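Local coordinates for protein quinone oxidoreductase (Thermus thermophilus, PDB 1IZ0) that binds NADPH and probably catalyses its oxidation by quinones, as a member of the medium-chain alcohol dehydrogenase-like enoyl reductase family, at residues Arg213-Ile217 with Val239-Trp243; Leu151-Ala155 with Trp187-Asp191; Ala134-Leu138 with His294-Val298; Ala142-Ala146 with Glu268-Val272. Residues are numbered along the deposited sequence.

Contact 1 of 4, residues Arg213-Ile217 with Val239-Trp243; sequences RLVYI and VLGFW
Phe242, with chi1 t, lays its CB 3.8 Å from Val215 CG1 and 4.1 Å from Ile217 CG1, just past the end of the strand that carries it. The two strands, 213-216 and 239-241, run parallel in extended beta conformation, axes 4.6 Å apart at 21°. Leu214 pairs with Val239, Val215 with Leu240 and Tyr216 with Gly241, at CA-CA separations of 4.7 to 4.8 Å. Leu240 N donates to Leu214 O (2.8 Å), Tyr216 N to Leu240 O (2.7 Å) and Phe242 N to Tyr216 O (3.0 Å). These are the last two strands of the Rossmann sheet, with 238-241 at its edge, and Ile217 and Phe242 at their C-terminal ends contact NADPH in the enzyme's complex. Leu214 and Val215 are both chi1 t; Leu214 CD2 meets Val239 CG1 at 4.2 Å. On the face of Val215 and Leu240, Leu240 (chi1 m, chi2 p) puts CD1 3.8 Å from Arg213 CB; the Arg213 guanidinium leads away to a salt bridge with Glu127. One water donates to both Ile217 O (2.7 Å) and Phe242 O (2.6 Å).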
loop_
_atom_site.group_PDB
_atom_site.type_symbol
_atom_site.label_atom_id
_atom_site.label_comp_id
_atom_site.label_asym_id
_atom_site.label_seq_id
_atom_site.Cartn_x
_atom_site.Cartn_y
_atom_site.Cartn_z
ATOM N N ARG A 213 15.886 12.508 -3.846
ATOM C CA ARG A 213 15.875 11.058 -3.769
ATOM C C ARG A 213 14.594 10.422 -4.273
ATOM O O ARG A 213 13.481 10.860 -3.953
ATOM C CB ARG A 213 16.193 10.566 -2.347
ATOM C CG ARG A 213 15.622 11.389 -1.220
ATOM C CD ARG A 213 16.734 12.068 -0.431
ATOM N NE ARG A 213 16.594 13.523 -0.467
ATOM C CZ ARG A 213 15.907 14.247 0.415
ATOM N NH1 ARG A 213 15.281 13.665 1.438
ATOM N NH2 ARG A 213 15.850 15.566 0.269
ATOM N N LEU A 214 14.778 9.383 -5.083
ATOM C CA LEU A 214 13.686 8.624 -5.666
ATOM C C LEU A 214 13.569 7.276 -4.956
ATOM O O LEU A 214 14.563 6.560 -4.797
ATOM C CB LEU A 214 13.946 8.407 -7.161
ATOM C CG LEU A 214 12.841 7.712 -7.971
ATOM C CD1 LEU A 214 12.720 8.391 -9.327
ATOM C CD2 LEU A 214 13.151 6.218 -8.126
ATOM N N VAL A 215 12.356 6.944 -4.522
ATOM C CA VAL A 215 12.100 5.682 -3.847
ATOM C C VAL A 215 11.383 4.791 -4.851
ATOM O O VAL A 215 10.264 5.083 -5.261
ATOM C CB VAL A 215 11.201 5.873 -2.610
ATOM C CG1 VAL A 215 11.005 4.547 -1.907
ATOM C CG2 VAL A 215 11.832 6.885 -1.657
ATOM N N TYR A 216 12.033 3.710 -5.258
ATOM C CA TYR A 216 11.439 2.814 -6.232
ATOM C C TYR A 216 10.558 1.776 -5.549
ATOM O O TYR A 216 11.048 0.808 -4.965
ATOM C CB TYR A 216 12.544 2.142 -7.042
ATOM C CG TYR A 216 12.076 1.544 -8.344
ATOM C CD1 TYR A 216 11.530 0.260 -8.391
ATOM C CD2 TYR A 216 12.194 2.257 -9.538
ATOM C CE1 TYR A 216 11.115 -0.304 -9.600
ATOM C CE2 TYR A 216 11.783 1.707 -10.751
ATOM C CZ TYR A 216 11.247 0.424 -10.776
ATOM O OH TYR A 216 10.855 -0.133 -11.974
ATOM N N ILE A 217 9.250 1.998 -5.622
ATOM C CA ILE A 217 8.271 1.107 -5.014
ATOM C C ILE A 217 7.523 0.301 -6.075
ATOM O O ILE A 217 6.949 -0.746 -5.773
ATOM C CB ILE A 217 7.248 1.904 -4.190
ATOM C CG1 ILE A 217 7.976 2.749 -3.148
ATOM C CG2 ILE A 217 6.269 0.953 -3.517
ATOM C CD1 ILE A 217 7.088 3.735 -2.424
ATOM N N VAL A 239 18.782 6.742 -5.480
ATOM C CA VAL A 239 17.678 5.887 -5.876
ATOM C C VAL A 239 17.624 4.807 -4.803
ATOM O O VAL A 239 18.598 4.089 -4.586
ATOM C CB VAL A 239 17.905 5.227 -7.244
ATOM C CG1 VAL A 239 16.772 4.237 -7.535
ATOM C CG2 VAL A 239 17.948 6.290 -8.328
ATOM N N LEU A 240 16.491 4.716 -4.116
ATOM C CA LEU A 240 16.328 3.739 -3.052
ATOM C C LEU A 240 15.295 2.694 -3.439
ATOM O O LEU A 240 14.146 3.029 -3.717
ATOM C CB LEU A 240 15.893 4.434 -1.758
ATOM C CG LEU A 240 16.762 5.605 -1.281
ATOM C CD1 LEU A 240 16.518 6.815 -2.162
ATOM C CD2 LEU A 240 16.412 5.951 0.163
ATOM N N GLY A 241 15.715 1.433 -3.474
ATOM C CA GLY A 241 14.795 0.364 -3.809
ATOM C C GLY A 241 14.016 0.113 -2.544
ATOM O O GLY A 241 14.573 0.197 -1.445
ATOM N N PHE A 242 12.735 -0.197 -2.673
ATOM C CA PHE A 242 11.918 -0.420 -1.492
ATOM C C PHE A 242 11.017 -1.644 -1.586
ATOM O O PHE A 242 10.370 -1.874 -2.600
ATOM C CB PHE A 242 11.072 0.836 -1.223
ATOM C CG PHE A 242 10.213 0.743 0.006
ATOM C CD1 PHE A 242 9.021 0.032 -0.015
ATOM C CD2 PHE A 242 10.628 1.326 1.199
ATOM C CE1 PHE A 242 8.255 -0.101 1.136
ATOM C CE2 PHE A 242 9.872 1.198 2.358
ATOM C CZ PHE A 242 8.686 0.483 2.329
ATOM N N TRP A 243 10.989 -2.426 -0.514
ATOM C CA TRP A 243 10.136 -3.608 -0.432
ATOM C C TRP A 243 9.740 -3.766 1.034
ATOM O O TRP A 243 10.581 -4.021 1.897
ATOM C CB TRP A 243 10.865 -4.856 -0.939
ATOM C CG TRP A 243 9.964 -6.051 -0.982
ATOM C CD1 TRP A 243 8.611 -6.044 -1.173
ATOM C CD2 TRP A 243 10.342 -7.426 -0.830
ATOM N NE1 TRP A 243 8.122 -7.328 -1.145
ATOM C CE2 TRP A 243 9.162 -8.196 -0.937
ATOM C CE3 TRP A 243 11.562 -8.082 -0.611
ATOM C CZ2 TRP A 243 9.163 -9.591 -0.830
ATOM C CZ3 TRP A 243 11.565 -9.475 -0.503
ATOM C CH2 TRP A 243 10.368 -10.212 -0.614
HETATM O O HOH W 1 7.925 -1.912 -3.545
#

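Contact 2 of 4, residues Leu151-Ala155 with Trp187-Asp191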
loop_
_atom_site.group_PDB
_atom_site.type_symbol
_atom_site.label_atom_id
_atom_site.label_comp_id
_atom_site.label_asym_id
_atom_site.label_seq_id
_atom_site.Cartn_x
_atom_site.Cartn_y
_atom_site.Cartn_z
ATOM N N LEU A 151 5.261 17.652 4.755
ATOM C CA LEU A 151 5.824 17.782 3.416
ATOM C C LEU A 151 4.898 18.509 2.439
ATOM O O LEU A 151 3.685 18.573 2.639
ATOM C CB LEU A 151 6.156 16.396 2.851
ATOM C CG LEU A 151 6.955 15.431 3.733
ATOM C CD1 LEU A 151 7.076 14.081 3.023
ATOM C CD2 LEU A 151 8.332 16.002 4.031
ATOM N N ARG A 152 5.492 19.057 1.383
ATOM C CA ARG A 152 4.749 19.747 0.335
ATOM C C ARG A 152 4.524 18.678 -0.726
ATOM O O ARG A 152 5.487 18.146 -1.282
ATOM C CB ARG A 152 5.579 20.899 -0.235
ATOM C CG ARG A 152 5.746 22.078 0.719
ATOM C CD ARG A 152 6.609 23.168 0.091
ATOM N NE ARG A 152 6.079 23.619 -1.198
ATOM C CZ ARG A 152 6.808 24.236 -2.123
ATOM N NH1 ARG A 152 8.098 24.472 -1.896
ATOM N NH2 ARG A 152 6.255 24.606 -3.273
ATOM N N VAL A 153 3.262 18.372 -1.009
ATOM C CA VAL A 153 2.927 17.310 -1.957
ATOM C C VAL A 153 2.446 17.717 -3.342
ATOM O O VAL A 153 1.553 18.552 -3.486
ATOM C CB VAL A 153 1.838 16.381 -1.356
ATOM C CG1 VAL A 153 1.528 15.234 -2.316
ATOM C CG2 VAL A 153 2.290 15.863 0.004
ATOM N N LEU A 154 3.035 17.090 -4.356
ATOM C CA LEU A 154 2.663 17.322 -5.752
ATOM C C LEU A 154 2.094 15.972 -6.157
ATOM O O LEU A 154 2.840 14.999 -6.263
ATOM C CB LEU A 154 3.899 17.621 -6.609
ATOM C CG LEU A 154 3.819 18.423 -7.913
ATOM C CD1 LEU A 154 4.951 17.944 -8.826
ATOM C CD2 LEU A 154 2.482 18.262 -8.615
ATOM N N ALA A 155 0.783 15.906 -6.363
ATOM C CA ALA A 155 0.136 14.650 -6.730
ATOM C C ALA A 155 -0.025 14.548 -8.230
ATOM O O ALA A 155 -0.267 15.545 -8.906
ATOM C CB ALA A 155 -1.236 14.542 -6.052
ATOM N N TRP A 187 8.130 24.191 -9.337
ATOM C CA TRP A 187 8.377 23.969 -7.919
ATOM C C TRP A 187 9.852 24.098 -7.570
ATOM O O TRP A 187 10.227 24.022 -6.391
ATOM C CB TRP A 187 7.897 22.578 -7.525
ATOM C CG TRP A 187 6.432 22.483 -7.235
ATOM C CD1 TRP A 187 5.405 23.006 -7.975
ATOM C CD2 TRP A 187 5.830 21.793 -6.139
ATOM N NE1 TRP A 187 4.195 22.682 -7.397
ATOM C CE2 TRP A 187 4.429 21.938 -6.269
ATOM C CE3 TRP A 187 6.338 21.063 -5.054
ATOM C CZ2 TRP A 187 3.528 21.379 -5.351
ATOM C CZ3 TRP A 187 5.435 20.505 -4.138
ATOM C CH2 TRP A 187 4.050 20.669 -4.296
ATOM N N GLY A 188 10.681 24.281 -8.596
ATOM C CA GLY A 188 12.107 24.403 -8.381
ATOM C C GLY A 188 12.725 23.026 -8.229
ATOM O O GLY A 188 13.799 22.872 -7.642
ATOM N N GLY A 189 12.047 22.018 -8.772
ATOM C CA GLY A 189 12.543 20.657 -8.669
ATOM C C GLY A 189 12.062 20.003 -7.384
ATOM O O GLY A 189 11.783 20.683 -6.389
ATOM N N LEU A 190 11.972 18.680 -7.393
ATOM C CA LEU A 190 11.506 17.960 -6.224
ATOM C C LEU A 190 12.640 17.397 -5.378
ATOM O O LEU A 190 13.730 17.108 -5.881
ATOM C CB LEU A 190 10.581 16.826 -6.665
ATOM C CG LEU A 190 9.437 17.301 -7.564
ATOM C CD1 LEU A 190 8.724 16.109 -8.152
ATOM C CD2 LEU A 190 8.480 18.169 -6.755
ATOM N N ASP A 191 12.365 17.261 -4.085
ATOM C CA ASP A 191 13.315 16.711 -3.128
ATOM C C ASP A 191 13.148 15.193 -3.107
ATOM O O ASP A 191 14.120 14.451 -2.965
ATOM C CB ASP A 191 13.040 17.269 -1.722
ATOM C CG ASP A 191 13.311 18.763 -1.620
ATOM O OD1 ASP A 191 14.452 19.169 -1.915
ATOM O OD2 ASP A 191 12.390 19.531 -1.247
#
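The indole of Trp187 is sandwiched between two side chains of strand 152-155. With chi1 m and chi2 near 46°, it points its six-membered ring at the strand, bringing Trp187 CH2 to 3.4 Å from Val153 O. Arg152 extends through chi1 m and chi2 t, then bends at chi3 p so that its guanidinium lies flat on one face of the indole, the planes 18° apart; Arg152 CZ sits 4.7 Å from the centroid of the Trp187 six-membered ring, a cation-pi stack. Over the opposite face, Leu154 CB makes a CH-pi contact, 4.0 Å from the same centroid. Arg152 and Leu154 can flank one ring because alternate residues of a strand share a face, here of the Rossmann sheet, while Val153 faces helix 137-148. Gly188, with positive phi, belongs to the Schellman motif ending helix 180-186. Leu154 (chi1 t, chi2 t) and Leu190 (chi1 m, chi2 t) meet at their ends, Leu154 CD1 to Leu190 CD2 4.1 Å. Beyond the pair, Arg152 forms a salt bridge to Glu172 and Trp187 NE1 a hydrogen bond to Glu173.

Contact 3 of 4, residues Ala134-Leu138 with His294-Val298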
loop_
_atom_site.group_PDB
_atom_site.type_symbol
_atom_site.label_atom_id
_atom_site.label_comp_id
_atom_site.label_asym_id
_atom_site.label_seq_id
_atom_site.Cartn_x
_atom_site.Cartn_y
_atom_site.Cartn_z
ATOM N N ALA A 134 -1.694 9.022 -7.533
ATOM C CA ALA A 134 -2.194 9.693 -6.332
ATOM C C ALA A 134 -3.654 9.478 -5.941
ATOM O O ALA A 134 -4.081 9.942 -4.884
ATOM C CB ALA A 134 -1.905 11.182 -6.430
ATOM N N ALA A 135 -4.424 8.789 -6.777
ATOM C CA ALA A 135 -5.827 8.535 -6.458
ATOM C C ALA A 135 -6.016 7.063 -6.099
ATOM O O ALA A 135 -7.137 6.606 -5.895
ATOM C CB ALA A 135 -6.715 8.908 -7.642
ATOM N N GLY A 136 -4.907 6.327 -6.027
ATOM C CA GLY A 136 -4.964 4.914 -5.694
ATOM C C GLY A 136 -4.787 4.653 -4.208
ATOM O O GLY A 136 -4.716 5.591 -3.401
ATOM N N ALA A 137 -4.708 3.373 -3.845
ATOM C CA ALA A 137 -4.549 2.985 -2.452
ATOM C C ALA A 137 -3.282 3.572 -1.848
ATOM O O ALA A 137 -3.341 4.292 -0.850
ATOM C CB ALA A 137 -4.535 1.460 -2.326
ATOM N N LEU A 138 -2.137 3.271 -2.451
ATOM C CA LEU A 138 -0.866 3.776 -1.944
ATOM C C LEU A 138 -0.818 5.303 -2.047
ATOM O O LEU A 138 -0.427 5.994 -1.103
ATOM C CB LEU A 138 0.296 3.175 -2.741
ATOM C CG LEU A 138 1.661 3.091 -2.046
ATOM C CD1 LEU A 138 2.716 2.689 -3.072
ATOM C CD2 LEU A 138 2.029 4.419 -1.412
ATOM N N HIS A 294 -10.511 2.435 -11.025
ATOM C CA HIS A 294 -10.898 2.441 -9.617
ATOM C C HIS A 294 -9.996 3.362 -8.795
ATOM O O HIS A 294 -8.838 3.606 -9.151
ATOM C CB HIS A 294 -10.860 1.020 -9.024
ATOM C CG HIS A 294 -9.510 0.598 -8.516
ATOM N ND1 HIS A 294 -8.498 0.160 -9.346
ATOM C CD2 HIS A 294 -9.013 0.535 -7.257
ATOM C CE1 HIS A 294 -7.439 -0.155 -8.621
ATOM N NE2 HIS A 294 -7.724 0.064 -7.350
ATOM N N THR A 295 -10.538 3.889 -7.705
ATOM C CA THR A 295 -9.763 4.756 -6.824
ATOM C C THR A 295 -9.796 4.155 -5.425
ATOM O O THR A 295 -10.751 3.476 -5.052
ATOM C CB THR A 295 -10.330 6.202 -6.775
ATOM O OG1 THR A 295 -11.707 6.167 -6.385
ATOM C CG2 THR A 295 -10.206 6.882 -8.143
ATOM N N GLY A 296 -8.745 4.391 -4.655
ATOM C CA GLY A 296 -8.710 3.852 -3.313
ATOM C C GLY A 296 -8.393 2.370 -3.278
ATOM O O GLY A 296 -8.002 1.778 -4.283
ATOM N N LYS A 297 -8.589 1.777 -2.106
ATOM C CA LYS A 297 -8.310 0.370 -1.854
ATOM C C LYS A 297 -9.423 -0.588 -2.258
ATOM O O LYS A 297 -10.597 -0.328 -1.990
ATOM C CB LYS A 297 -8.052 0.177 -0.360
ATOM C CG LYS A 297 -7.528 -1.190 0.018
ATOM C CD LYS A 297 -6.015 -1.228 -0.143
ATOM C CE LYS A 297 -5.419 -2.446 0.543
ATOM N NZ LYS A 297 -3.936 -2.367 0.525
ATOM N N VAL A 298 -9.049 -1.706 -2.880
ATOM C CA VAL A 298 -10.023 -2.727 -3.259
ATOM C C VAL A 298 -10.162 -3.597 -2.022
ATOM O O VAL A 298 -9.179 -4.132 -1.523
ATOM C CB VAL A 298 -9.533 -3.622 -4.423
ATOM C CG1 VAL A 298 -10.544 -4.742 -4.664
ATOM C CG2 VAL A 298 -9.359 -2.794 -5.694
#
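Both backbones change course where they meet: residues 134-136 are a loop that enters a helix at Ala137, with Gly136 at the N-cap position, and residues 294-296 are a loop that becomes a strand at Lys297. Their nearest CA atoms are those of Ala137 and Gly296, 4.3 Å apart. Gly296 N donates to Ala135 O at 3.0 Å, and Gly296 itself has phi 76°, a conformation readily accessible to glycine. Residues 134-136 link the first strand of the Rossmann unit, 128-131, to the helix 137-148 that follows it, the glycine-containing turn that approaches the dinucleotide in this fold; Ala137 contacts NADPH in the complex of this enzyme. Strand 297-301, in contrast, belongs to the sheet of the GroES-like catalytic domain, so the contact joins the two domains. Ala135 CB lies 4.1 Å from Thr295 CG2, and Ala135 O is 3.3 Å from Thr295 CB. Ala137 CB rests on Lys297 CD at 3.8 Å, along an aliphatic chain whose NZ reaches on to Asn38 and Glu62.

Contact 4 of 4, residues Ala142-Ala146 with Glu268-Val272; sequences AVQVA and ELRPV
Gln144 projects from helix 142-146 toward an irregular strip of backbone, residues 268-272, and accounts for most of this contact. The helix is regular, with Ala146 N bonded to Ala142 O at 2.8 Å. The other segment is extended from Leu269 to Val272 without being a regular strand, and Leu269 CA comes within 6.2 Å of Gln144 CA. With chi1 m, chi2 t and chi3 67°, the Gln144 amide makes both of its hydrogen bonds across the contact to one residue: Arg270 N donates to Gln144 OE1 (2.7 Å, 169° at the hydrogen), and Gln144 NE2 donates to Arg270 O (2.9 Å, 160°). NE2 also makes a weak bond to Thr140 O one turn back in the helix. Nearer the helix, Leu269 CD2, 3.8 Å from Gln144 CB, is also 4.1 Å from Val145 N; Val272 CG2 is 4.1 Å from Gln144 NE2. The Arg270 side chain leads away to a salt bridge with Glu103. The contact joins the first helix of the Rossmann domain to the connection returning to catalytic-domain strand 273-278. Offering both donor and acceptor, the glutamine satisfies the backbone NH and CO of Arg270 together, much as a neighbouring strand would, so the buried amide has its OE1 and NE2 both hydrogen-bonded.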
loop_
_atom_site.group_PDB
_atom_site.type_symbol
_atom_site.label_atom_id
_atom_site.label_comp_id
_atom_site.label_asym_id
_atom_site.label_seq_id
_atom_site.Cartn_x
_atom_site.Cartn_y
_atom_site.Cartn_z
ATOM N N ALA A 142 -0.160 7.953 0.686
ATOM C CA ALA A 142 1.082 8.720 0.610
ATOM C C ALA A 142 0.860 10.207 0.818
ATOM O O ALA A 142 1.616 10.860 1.544
ATOM C CB ALA A 142 1.769 8.479 -0.729
ATOM N N VAL A 143 -0.173 10.748 0.179
ATOM C CA VAL A 143 -0.467 12.170 0.308
ATOM C C VAL A 143 -0.755 12.528 1.761
ATOM O O VAL A 143 -0.224 13.511 2.285
ATOM C CB VAL A 143 -1.673 12.583 -0.569
ATOM C CG1 VAL A 143 -2.019 14.053 -0.328
ATOM C CG2 VAL A 143 -1.341 12.364 -2.044
ATOM N N GLN A 144 -1.591 11.727 2.412
ATOM C CA GLN A 144 -1.944 11.982 3.803
ATOM C C GLN A 144 -0.742 11.869 4.732
ATOM O O GLN A 144 -0.558 12.699 5.621
ATOM C CB GLN A 144 -3.029 11.005 4.264
ATOM C CG GLN A 144 -4.369 11.185 3.565
ATOM C CD GLN A 144 -5.430 10.255 4.113
ATOM O OE1 GLN A 144 -5.844 10.384 5.260
ATOM N NE2 GLN A 144 -5.869 9.304 3.297
ATOM N N VAL A 145 0.072 10.833 4.537
ATOM C CA VAL A 145 1.238 10.636 5.385
ATOM C C VAL A 145 2.263 11.749 5.179
ATOM O O VAL A 145 2.797 12.295 6.145
ATOM C CB VAL A 145 1.888 9.271 5.116
ATOM C CG1 VAL A 145 3.148 9.118 5.955
ATOM C CG2 VAL A 145 0.895 8.164 5.441
ATOM N N ALA A 146 2.525 12.094 3.922
ATOM C CA ALA A 146 3.471 13.153 3.614
ATOM C C ALA A 146 3.000 14.446 4.264
ATOM O O ALA A 146 3.804 15.201 4.814
ATOM C CB ALA A 146 3.584 13.335 2.105
ATOM N N GLU A 268 -6.362 12.319 11.461
ATOM C CA GLU A 268 -5.858 12.969 10.262
ATOM C C GLU A 268 -5.552 11.941 9.168
ATOM O O GLU A 268 -5.463 12.284 7.993
ATOM C CB GLU A 268 -4.630 13.849 10.553
ATOM C CG GLU A 268 -3.691 13.353 11.617
ATOM C CD GLU A 268 -4.136 13.742 13.013
ATOM O OE1 GLU A 268 -4.538 12.837 13.775
ATOM O OE2 GLU A 268 -4.081 14.952 13.342
ATOM N N LEU A 269 -5.407 10.676 9.545
ATOM C CA LEU A 269 -5.142 9.643 8.552
ATOM C C LEU A 269 -6.397 8.805 8.345
ATOM O O LEU A 269 -6.807 8.045 9.230
ATOM C CB LEU A 269 -3.977 8.749 8.988
ATOM C CG LEU A 269 -2.640 9.477 9.170
ATOM C CD1 LEU A 269 -1.537 8.476 9.502
ATOM C CD2 LEU A 269 -2.293 10.242 7.894
ATOM N N ARG A 270 -7.012 8.956 7.174
ATOM C CA ARG A 270 -8.226 8.219 6.859
ATOM C C ARG A 270 -8.059 7.422 5.569
ATOM O O ARG A 270 -8.181 7.970 4.467
ATOM C CB ARG A 270 -9.417 9.184 6.714
ATOM C CG ARG A 270 -9.714 10.063 7.944
ATOM C CD ARG A 270 -10.068 9.219 9.168
ATOM N NE ARG A 270 -11.237 8.368 8.951
ATOM C CZ ARG A 270 -12.505 8.778 9.033
ATOM N NH1 ARG A 270 -12.787 10.042 9.338
ATOM N NH2 ARG A 270 -13.494 7.920 8.805
ATOM N N PRO A 271 -7.773 6.117 5.688
ATOM C CA PRO A 271 -7.593 5.240 4.525
ATOM C C PRO A 271 -8.783 5.373 3.576
ATOM O O PRO A 271 -9.936 5.385 4.019
ATOM C CB PRO A 271 -7.526 3.849 5.148
ATOM C CG PRO A 271 -6.944 4.120 6.515
ATOM C CD PRO A 271 -7.686 5.353 6.945
ATOM N N VAL A 272 -8.508 5.475 2.278
ATOM C CA VAL A 272 -9.568 5.611 1.288
ATOM C C VAL A 272 -10.033 4.250 0.775
ATOM O O VAL A 272 -9.292 3.545 0.086
ATOM C CB VAL A 272 -9.100 6.447 0.082
ATOM C CG1 VAL A 272 -10.264 6.671 -0.884
ATOM C CG2 VAL A 272 -8.550 7.777 0.552
#

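Contacts 1 and 2 share the six-stranded parallel Rossmann sheet: their centres are about 17 Å apart, and Arg213 N meets Asp191 O where the neighbouring strands 190-195 and 212-216 adjoin. Contacts 3 and 4, with centres about 12 Å apart, both use helix 137-148 and join it to two segments leading into the neighbouring catalytic-domain strands 273-278 and 297-301, where Lys297 N lies 2.9 Å from Val272 O. Along the sequence contact 2 closes before contact 1 opens; both fall within the span bridged by contact 4, itself enclosed by contact 3. The long-range pair thus ties the nucleotide-binding domain, whose sheet contains contact 1 and reaches contact 2, to its partner. Leu138 against Ile217 links contacts 3 and 1, each holding NADPH-binding residues.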